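Local coordinates for 6-phospho-beta-glucosidase BglT (Thermotoga maritima, PDB 1UP7), which hydrolyses cellobiose 6'-phosphate to glucose 6-phosphate and glucose, as a family 4 glycosidase that depends on NAD+ and manganese, at residues 81-86 with 116-121; 373-378 with 412-417. One frame throughout, in Å; residues are numbered along the deposited sequence.

Interaction 1: residues 81-86 with 116-121; sequences FRPGGL and LRAFPI. With NAD (nicotinamide-adenine-dinucleotide), chain I.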
# COMPACT_ATOMS: atom_id res chain seq x y z
N PHE A 81 26.68 8.13 23.75
CA PHE A 81 28.02 8.58 23.33
C PHE A 81 27.97 9.53 22.13
O PHE A 81 27.06 9.48 21.33
CB PHE A 81 28.93 7.38 23.01
CG PHE A 81 28.37 6.45 21.97
CD1 PHE A 81 27.50 5.43 22.33
CD2 PHE A 81 28.71 6.62 20.62
CE1 PHE A 81 26.98 4.57 21.36
CE2 PHE A 81 28.19 5.77 19.64
CZ PHE A 81 27.31 4.75 20.02
N ARG A 82 28.96 10.39 22.02
CA ARG A 82 29.05 11.29 20.89
C ARG A 82 30.22 10.88 20.02
O ARG A 82 31.36 11.11 20.38
CB ARG A 82 29.25 12.72 21.39
CG ARG A 82 29.17 13.81 20.32
CD ARG A 82 29.52 15.20 20.85
NE ARG A 82 28.57 15.66 21.86
CZ ARG A 82 27.37 16.18 21.57
NH1 ARG A 82 26.98 16.32 20.29
NH2 ARG A 82 26.58 16.55 22.55
N PRO A 83 29.96 10.26 18.87
CA PRO A 83 31.03 9.92 17.94
C PRO A 83 31.81 11.18 17.54
O PRO A 83 31.22 12.17 17.12
CB PRO A 83 30.30 9.29 16.74
CG PRO A 83 28.93 8.84 17.31
CD PRO A 83 28.64 9.84 18.37
N GLY A 84 33.13 11.13 17.72
CA GLY A 84 34.01 12.24 17.40
C GLY A 84 34.11 13.33 18.44
O GLY A 84 34.87 14.27 18.23
N GLY A 85 33.34 13.25 19.53
CA GLY A 85 33.36 14.27 20.56
C GLY A 85 32.84 15.63 20.13
O GLY A 85 32.29 15.82 19.02
N LEU A 86 33.03 16.60 21.02
CA LEU A 86 32.62 17.97 20.76
C LEU A 86 33.43 18.61 19.66
O LEU A 86 32.99 19.57 19.04
CB LEU A 86 32.65 18.80 22.06
CG LEU A 86 31.55 18.41 23.08
CD1 LEU A 86 31.87 19.11 24.43
CD2 LEU A 86 30.11 18.74 22.56
N LEU A 116 27.49 10.07 9.49
CA LEU A 116 28.60 9.29 8.91
C LEU A 116 29.60 8.86 9.97
O LEU A 116 30.18 7.79 9.84
CB LEU A 116 29.36 10.08 7.83
CG LEU A 116 28.65 10.32 6.50
CD1 LEU A 116 29.56 11.15 5.60
CD2 LEU A 116 28.19 9.00 5.82
N ARG A 117 29.83 9.69 10.99
CA ARG A 117 30.69 9.31 12.10
C ARG A 117 30.02 8.25 12.96
O ARG A 117 30.70 7.38 13.51
CB ARG A 117 31.05 10.50 12.99
CG ARG A 117 32.27 11.31 12.57
CD ARG A 117 32.93 12.18 13.69
NE ARG A 117 31.91 12.87 14.46
CZ ARG A 117 31.26 13.94 14.02
NH1 ARG A 117 31.58 14.46 12.82
NH2 ARG A 117 30.31 14.50 14.78
N ALA A 118 28.69 8.33 13.11
CA ALA A 118 27.98 7.42 13.99
C ALA A 118 27.88 6.00 13.42
O ALA A 118 28.07 5.06 14.14
CB ALA A 118 26.59 7.97 14.33
N PHE A 119 27.57 5.88 12.13
CA PHE A 119 27.21 4.60 11.53
C PHE A 119 28.21 3.45 11.80
O PHE A 119 27.79 2.36 12.21
CB PHE A 119 26.91 4.73 9.99
CG PHE A 119 25.66 5.55 9.65
CD1 PHE A 119 24.64 5.74 10.60
CD2 PHE A 119 25.50 6.09 8.37
CE1 PHE A 119 23.48 6.48 10.29
CE2 PHE A 119 24.34 6.82 8.04
CZ PHE A 119 23.34 7.03 9.00
N PRO A 120 29.52 3.65 11.58
CA PRO A 120 30.50 2.57 11.85
C PRO A 120 30.53 2.12 13.33
O PRO A 120 30.65 0.93 13.61
CB PRO A 120 31.85 3.17 11.45
CG PRO A 120 31.51 4.38 10.59
CD PRO A 120 30.18 4.87 11.06
N ILE A 121 30.42 3.08 14.24
CA ILE A 121 30.41 2.77 15.66
C ILE A 121 29.13 2.04 16.04
O ILE A 121 29.22 1.01 16.73
CB ILE A 121 30.67 4.04 16.50
CG1 ILE A 121 32.10 4.56 16.27
CG2 ILE A 121 30.51 3.77 17.98
CD1 ILE A 121 32.28 6.11 16.57
PA NAD I . 29.53 14.07 25.13
O1A NAD I . 30.52 14.74 24.26
O2A NAD I . 29.67 14.36 26.64
O5B NAD I . 29.75 12.49 24.83
C5B NAD I . 29.33 11.54 25.78
C4B NAD I . 30.45 10.54 26.05
O4B NAD I . 30.62 9.67 24.94
C3B NAD I . 31.81 11.15 26.33
O3B NAD I . 32.19 10.80 27.65
C2B NAD I . 32.75 10.51 25.30
O2B NAD I . 34.01 10.19 25.84
C1B NAD I . 31.98 9.23 24.98
N9A NAD I . 32.31 8.61 23.70
C8A NAD I . 32.67 9.18 22.50
N7A NAD I . 32.83 8.17 21.62
C5A NAD I . 32.53 6.99 22.20
C6A NAD I . 32.54 5.67 21.77
N6A NAD I . 32.87 5.35 20.53
N1A NAD I . 32.19 4.67 22.66
C2A NAD I . 31.86 4.97 23.97
N3A NAD I . 31.89 6.28 24.40
C4A NAD I . 32.22 7.26 23.52
O3 NAD I . 28.09 14.52 24.58
PN NAD I . 26.68 14.51 25.34
O1N NAD I . 26.27 15.93 25.32
O2N NAD I . 26.69 13.77 26.58
O5D NAD I . 25.73 13.64 24.38
C5D NAD I . 26.08 12.39 23.82
C4D NAD I . 25.14 12.12 22.64
O4D NAD I . 23.77 12.05 23.03
C3D NAD I . 25.21 13.21 21.59
O3D NAD I . 25.17 12.55 20.36
C2D NAD I . 23.95 14.04 21.80
O2D NAD I . 23.45 14.69 20.64
C1D NAD I . 22.97 13.07 22.42
N1N NAD I . 22.28 13.70 23.55
C2N NAD I . 22.34 12.99 24.73
C3N NAD I . 21.74 13.45 25.88
C7N NAD I . 21.85 12.63 27.14
O7N NAD I . 20.75 12.39 27.99
N7N NAD I . 23.05 12.10 27.43
C4N NAD I . 21.07 14.68 25.80
C5N NAD I . 21.00 15.42 24.60
C6N NAD I . 21.62 14.91 23.47
O HOH W 1 28.82 13.18 16.87
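Two torsions set the contact up: a bend at chi3 of Arg117 (-44°) turns NE onto Pro83 O, and chi1 of Phe81 (56°) puts CG between the backbone N and the carbonyl carbon, on the side of Ile121. Arg117 NE donates to Pro83 O at 2.8 Å and nearly straight (171°), from above the carbonyl plane but within the guanidinium plane. A water bridges the same pair, donating to Pro83 O and accepting from Arg117 NH2 at 2.9 Å; NH2 also forms a salt bridge to Asp92. Next to this polar pair, Pro83 CG rests on Ala118 CB at 3.9 Å, and Pro83 CB meets Ile121 CD1 at 3.7 Å. Ile121 CG2 touches Phe81 CE2 at 3.5 Å and lies near the adenine amino group of NAD. Arg82, the first residue of a type II turn that ends at Gly85, points its side chain away from the helix, toward NAD: its NE donates to NAD O3 at 3.0 Å and its NH2 to O1N at 2.9 Å, while NH1 is salt-bridged to Glu105. The turn is the Rossmann-fold loop leaving strand 76-79 of the parallel sheet, packed between the dinucleotide and helix 109-131 and leading into helix 85-94.

Interaction 2: residues 373-378 with 412-417; sequences EAYLKR and EYVKLG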
# COMPACT_ATOMS: atom_id res chain seq x y z
N GLU A 373 22.76 4.70 2.25
CA GLU A 373 23.21 3.97 1.07
C GLU A 373 24.66 4.37 0.70
O GLU A 373 25.50 3.52 0.41
CB GLU A 373 22.22 4.19 -0.10
CG GLU A 373 21.03 3.23 -0.05
CD GLU A 373 19.75 3.78 -0.72
OE1 GLU A 373 19.82 4.72 -1.57
OE2 GLU A 373 18.64 3.25 -0.36
N ALA A 374 24.95 5.67 0.78
CA ALA A 374 26.30 6.15 0.51
C ALA A 374 27.29 5.51 1.49
O ALA A 374 28.37 5.10 1.10
CB ALA A 374 26.38 7.67 0.63
N TYR A 375 26.89 5.42 2.76
CA TYR A 375 27.77 4.88 3.76
C TYR A 375 27.98 3.38 3.54
O TYR A 375 29.12 2.93 3.57
CB TYR A 375 27.32 5.23 5.18
CG TYR A 375 27.95 4.31 6.13
CD1 TYR A 375 29.24 4.55 6.57
CD2 TYR A 375 27.31 3.15 6.55
CE1 TYR A 375 29.87 3.66 7.42
CE2 TYR A 375 27.93 2.26 7.40
CZ TYR A 375 29.20 2.53 7.82
OH TYR A 375 29.84 1.69 8.65
N LEU A 376 26.90 2.63 3.27
CA LEU A 376 27.01 1.17 3.10
C LEU A 376 27.87 0.80 1.91
O LEU A 376 28.57 -0.20 1.92
CB LEU A 376 25.63 0.49 2.98
CG LEU A 376 24.83 0.48 4.30
CD1 LEU A 376 23.41 0.04 4.06
CD2 LEU A 376 25.54 -0.44 5.34
N LYS A 377 27.85 1.64 0.88
CA LYS A 377 28.68 1.35 -0.27
C LYS A 377 30.03 2.08 -0.17
O LYS A 377 30.83 1.98 -1.10
CB LYS A 377 27.95 1.73 -1.55
CG LYS A 377 27.27 0.56 -2.20
CD LYS A 377 25.77 0.78 -2.21
CE LYS A 377 25.23 0.78 -3.64
NZ LYS A 377 25.01 -0.62 -4.09
N ARG A 378 30.25 2.82 0.93
CA ARG A 378 31.47 3.62 1.11
C ARG A 378 31.75 4.48 -0.10
O ARG A 378 32.88 4.51 -0.60
CB ARG A 378 32.68 2.73 1.39
CG ARG A 378 32.59 1.96 2.65
CD ARG A 378 32.33 2.82 3.86
NE ARG A 378 32.65 2.03 5.05
CZ ARG A 378 31.85 1.13 5.61
NH1 ARG A 378 30.63 0.89 5.11
NH2 ARG A 378 32.29 0.47 6.67
N GLU A 412 39.32 10.30 10.47
CA GLU A 412 39.57 9.30 11.49
C GLU A 412 38.38 8.36 11.68
O GLU A 412 38.55 7.32 12.29
CB GLU A 412 39.94 9.91 12.85
CG GLU A 412 41.20 10.73 12.90
CD GLU A 412 41.16 11.71 14.06
OE1 GLU A 412 40.20 12.57 14.14
OE2 GLU A 412 42.09 11.62 14.90
N TYR A 413 37.19 8.74 11.19
CA TYR A 413 35.96 8.04 11.56
C TYR A 413 35.28 7.41 10.37
O TYR A 413 34.51 6.46 10.50
CB TYR A 413 34.99 9.01 12.19
CG TYR A 413 35.51 9.49 13.49
CD1 TYR A 413 36.31 10.61 13.55
CD2 TYR A 413 35.27 8.77 14.66
CE1 TYR A 413 36.80 11.02 14.73
CE2 TYR A 413 35.77 9.19 15.85
CZ TYR A 413 36.53 10.31 15.88
OH TYR A 413 37.03 10.74 17.06
N VAL A 414 35.51 7.96 9.19
CA VAL A 414 34.85 7.43 8.03
C VAL A 414 35.75 7.58 6.83
O VAL A 414 36.54 8.53 6.72
CB VAL A 414 33.44 8.05 7.77
CG1 VAL A 414 33.54 9.42 7.19
CG2 VAL A 414 32.63 7.11 6.85
N LYS A 415 35.65 6.60 5.94
CA LYS A 415 36.37 6.65 4.70
C LYS A 415 35.48 6.28 3.53
O LYS A 415 34.95 5.16 3.44
CB LYS A 415 37.61 5.76 4.69
CG LYS A 415 38.31 5.88 3.35
CD LYS A 415 39.82 5.75 3.46
CE LYS A 415 40.50 5.89 2.07
NZ LYS A 415 41.83 5.21 2.03
N LEU A 416 35.34 7.22 2.62
CA LEU A 416 34.55 7.02 1.43
C LEU A 416 35.44 7.04 0.22
O LEU A 416 36.38 7.83 0.16
CB LEU A 416 33.51 8.11 1.28
CG LEU A 416 32.11 7.84 1.80
CD1 LEU A 416 32.07 6.91 2.99
CD2 LEU A 416 31.38 9.15 2.08
N GLY A 417 35.13 6.19 -0.76
CA GLY A 417 35.95 6.09 -1.96
C GLY A 417 35.21 6.42 -3.24
O GLY A 417 35.82 6.50 -4.31
OXT GLY A 417 33.97 6.62 -3.35
O HOH W 2 34.84 3.83 6.57
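Arg378 and Leu416 join a helix end to the chain's C-terminal tail, a partly buried contact of backbone and side chain where helix 355-376 stops and the residues after helix 396-409 run past it. The evidence for a backbone join is Gly417 N, which donates to Arg378 O at 2.8 Å and almost linearly (176°), from above the carbonyl plane. Beside this bond Leu416 CD1 packs on Arg378 CA at 3.8 Å, the two side chains crossing at about a right angle; Leu416 also touches Ala383 of helix 380-389.

Arg378 O lies just past the last turn of the helix, at the point where the helix ends. Arg378 takes a positive phi (50°) and closes a Schellman motif, its N bonding back to Tyr375 O at 2.9 Å. Its own side chain returns to the same acceptor: NH1 donates to Tyr375 O at 3.0 Å, so that two donors hold this carbonyl from opposite faces of its plane. A cation placed there would be expected to suit the partial negative charge of the helix C-terminus.

On its way back, the Arg378 side chain bends at chi2 (-55°), which brings CD to Lys415 O at 3.5 Å. Tyr375 CE1 lies 3.6 Å above the guanidinium plane, over its centre, while NH1 sits over the ring nearer its rim. Arg378 NE donates to a water at 3.2 Å, and Lys415 N donates to the same water at 3.0 Å, linking the arginine to the tail a second time. Val414 CG2 approaches the edge of the Tyr375 ring, and the phenol oxygen of that ring is hydrogen-bonded to Glu123 of helix 109-131. Gly417 is further tied by backbone bonding to Lys380.

From the N terminus, interaction 1 comes first: it closes a loop of 29 residues that carries most of helix 85-94 and the start of helix 109-131, with the substrate-binding Arg89 and with Glu105 inside it. Interaction 2 opens much later and closes 33 residues that hold helices 380-389 and 396-409. The two loops are in series, neither nested nor crossed, yet their centres lie about 13 Å apart. They meet mainly at helix 109-131, where Pro120 CA packs against Tyr375 OH at 3.4 Å and Tyr413 of the tail reaches Arg117; Tyr413 touches Gly84 as well. The C-terminal tail and helix 355-376 are thereby tied to the NAD-binding part of the fold.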